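Local coordinates for protein inositol-3-phosphate synthase (Caenorhabditis elegans, PDB 1VKO) that belongs to the myo-inositol-1-phosphate synthase family and binds nicotinamide-adenine-dinucleotide in a Rossmann-type domain, at residues D450-T455 with L479-L483. Sequence-based numbering, arbitrary orientation.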
loop_
_atom_site.group_PDB
_atom_site.type_symbol
_atom_site.label_atom_id
_atom_site.label_comp_id
_atom_site.label_asym_id
_atom_site.label_seq_id
_atom_site.Cartn_x
_atom_site.Cartn_y
_atom_site.Cartn_z
ATOM N N ASP A 450 -17.587 -9.237 24.584
ATOM C CA ASP A 450 -17.072 -8.313 25.583
ATOM C C ASP A 450 -18.123 -7.359 26.120
ATOM O O ASP A 450 -18.135 -7.053 27.336
ATOM C CB ASP A 450 -15.909 -7.495 25.059
ATOM C CG ASP A 450 -14.689 -8.345 24.693
ATOM O OD1 ASP A 450 -14.368 -9.299 25.447
ATOM O OD2 ASP A 450 -13.978 -8.099 23.680
ATOM N N LEU A 451 -18.983 -6.844 25.237
ATOM C CA LEU A 451 -20.008 -5.887 25.697
ATOM C C LEU A 451 -20.942 -6.586 26.709
ATOM O O LEU A 451 -21.195 -6.088 27.812
ATOM C CB LEU A 451 -20.785 -5.294 24.519
ATOM C CG LEU A 451 -20.039 -4.353 23.558
ATOM C CD1 LEU A 451 -20.676 -4.441 22.180
ATOM C CD2 LEU A 451 -20.011 -2.907 24.047
ATOM N N ALA A 452 -21.431 -7.759 26.346
ATOM C CA ALA A 452 -22.294 -8.487 27.248
ATOM C C ALA A 452 -21.546 -8.653 28.580
ATOM O O ALA A 452 -22.119 -8.431 29.659
ATOM C CB ALA A 452 -22.683 -9.844 26.644
ATOM N N ILE A 453 -20.259 -8.994 28.500
ATOM C CA ILE A 453 -19.543 -9.516 29.656
ATOM C C ILE A 453 -19.225 -8.377 30.624
ATOM O O ILE A 453 -19.393 -8.496 31.837
ATOM C CB ILE A 453 -18.323 -10.358 29.200
ATOM C CG1 ILE A 453 -18.812 -11.737 28.715
ATOM C CG2 ILE A 453 -17.269 -10.512 30.307
ATOM C CD1 ILE A 453 -17.755 -12.591 28.068
ATOM N N LEU A 454 -18.812 -7.248 30.090
ATOM C CA LEU A 454 -18.561 -6.106 30.938
ATOM C C LEU A 454 -19.845 -5.552 31.539
ATOM O O LEU A 454 -19.809 -4.950 32.621
ATOM C CB LEU A 454 -17.824 -5.026 30.144
ATOM C CG LEU A 454 -16.439 -5.490 29.745
ATOM C CD1 LEU A 454 -15.909 -4.653 28.635
ATOM C CD2 LEU A 454 -15.451 -5.567 30.946
ATOM N N THR A 455 -20.979 -5.748 30.850
ATOM C CA THR A 455 -22.271 -5.304 31.379
ATOM C C THR A 455 -22.697 -6.096 32.620
ATOM O O THR A 455 -23.061 -5.503 33.632
ATOM C CB THR A 455 -23.365 -5.352 30.314
ATOM O OG1 THR A 455 -23.058 -4.415 29.277
ATOM C CG2 THR A 455 -24.683 -4.818 30.892
ATOM N N LEU A 479 -17.737 1.021 28.438
ATOM C CA LEU A 479 -17.828 0.136 27.268
ATOM C C LEU A 479 -17.249 0.761 25.992
ATOM O O LEU A 479 -17.215 0.137 24.931
ATOM C CB LEU A 479 -19.296 -0.248 27.004
ATOM C CG LEU A 479 -20.074 -1.024 28.070
ATOM C CD1 LEU A 479 -21.422 -1.404 27.494
ATOM C CD2 LEU A 479 -19.275 -2.255 28.496
ATOM N N SER A 480 -16.786 1.990 26.128
ATOM C CA SER A 480 -16.292 2.819 25.035
ATOM C C SER A 480 -15.224 2.214 24.162
ATOM O O SER A 480 -15.195 2.481 22.968
ATOM C CB SER A 480 -15.724 4.111 25.616
ATOM O OG SER A 480 -16.797 4.849 26.088
ATOM N N LEU A 481 -14.321 1.440 24.760
ATOM C CA LEU A 481 -13.233 0.823 23.992
ATOM C C LEU A 481 -13.760 -0.086 22.927
ATOM O O LEU A 481 -13.074 -0.335 21.939
ATOM C CB LEU A 481 -12.204 0.090 24.879
ATOM C CG LEU A 481 -12.502 -1.229 25.575
ATOM C CD1 LEU A 481 -11.178 -1.903 26.062
ATOM C CD2 LEU A 481 -13.427 -0.922 26.726
ATOM N N LEU A 482 -14.982 -0.572 23.131
ATOM C CA LEU A 482 -15.603 -1.467 22.182
ATOM C C LEU A 482 -16.440 -0.730 21.132
ATOM O O LEU A 482 -16.947 -1.352 20.194
ATOM C CB LEU A 482 -16.472 -2.518 22.915
ATOM C CG LEU A 482 -15.804 -3.644 23.719
ATOM C CD1 LEU A 482 -14.402 -3.913 23.235
ATOM C CD2 LEU A 482 -15.783 -3.362 25.191
ATOM N N LEU A 483 -16.580 0.589 21.282
ATOM C CA LEU A 483 -17.600 1.317 20.525
ATOM C C LEU A 483 -17.046 2.556 19.840
ATOM O O LEU A 483 -16.164 3.214 20.397
ATOM C CB LEU A 483 -18.767 1.683 21.450
ATOM C CG LEU A 483 -19.565 0.512 22.057
ATOM C CD1 LEU A 483 -20.419 1.020 23.207
ATOM C CD2 LEU A 483 -20.399 -0.301 21.020
#
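One turn and a half of helix 440-458 packs against a short 3-10 turn, and the packing is dominated by leucine side chains. At its start, Asp450 lays its methylene against residues 479-483, CB lying 4.1 Å from Leu482 CG, while OD1 is hydrogen-bonded to the hydroxyls of Ser119 and Thr121 and OD2 to the backbone N of Val120. Leu451 comes next, its CA 6.6 Å from that of Leu479. Although its CA-to-CB bond points sideways, the m,t side chain brings CD2 among three leucines, 4.0 Å from Leu479 CD1, 3.7 Å from Leu482 CB and 4.0 Å from Leu483 CG. Leu454, three residues on from Leu451, returns to the interface: its CB sits 3.5 Å from Leu479 CD2 and its CD1 3.7 Å from Leu482 CD2. Thr455 OG1 donates a hydrogen bond to Leu451 O (2.9 Å), and OG1 lies 3.9 Å from Leu479 CD1. Across the gap, the i to i+3 hydrogen bond from Leu482 N to Leu479 O (3.0 Å) closes the turn, and both side chains reach the helix. Ile297 on strand 295-298 of the parallel sheet and Leu505 on helix 498-513 extend this packing. Leu482 also shares a backbone hydrogen bond with Lys326 of the pyrophosphate pocket. The arrangement is a buried helix-loop packing in a Rossmann-type enzyme, joining helix 440-458 to the loop between strand 469-470 and helix 498-513, beside the NAD pocket.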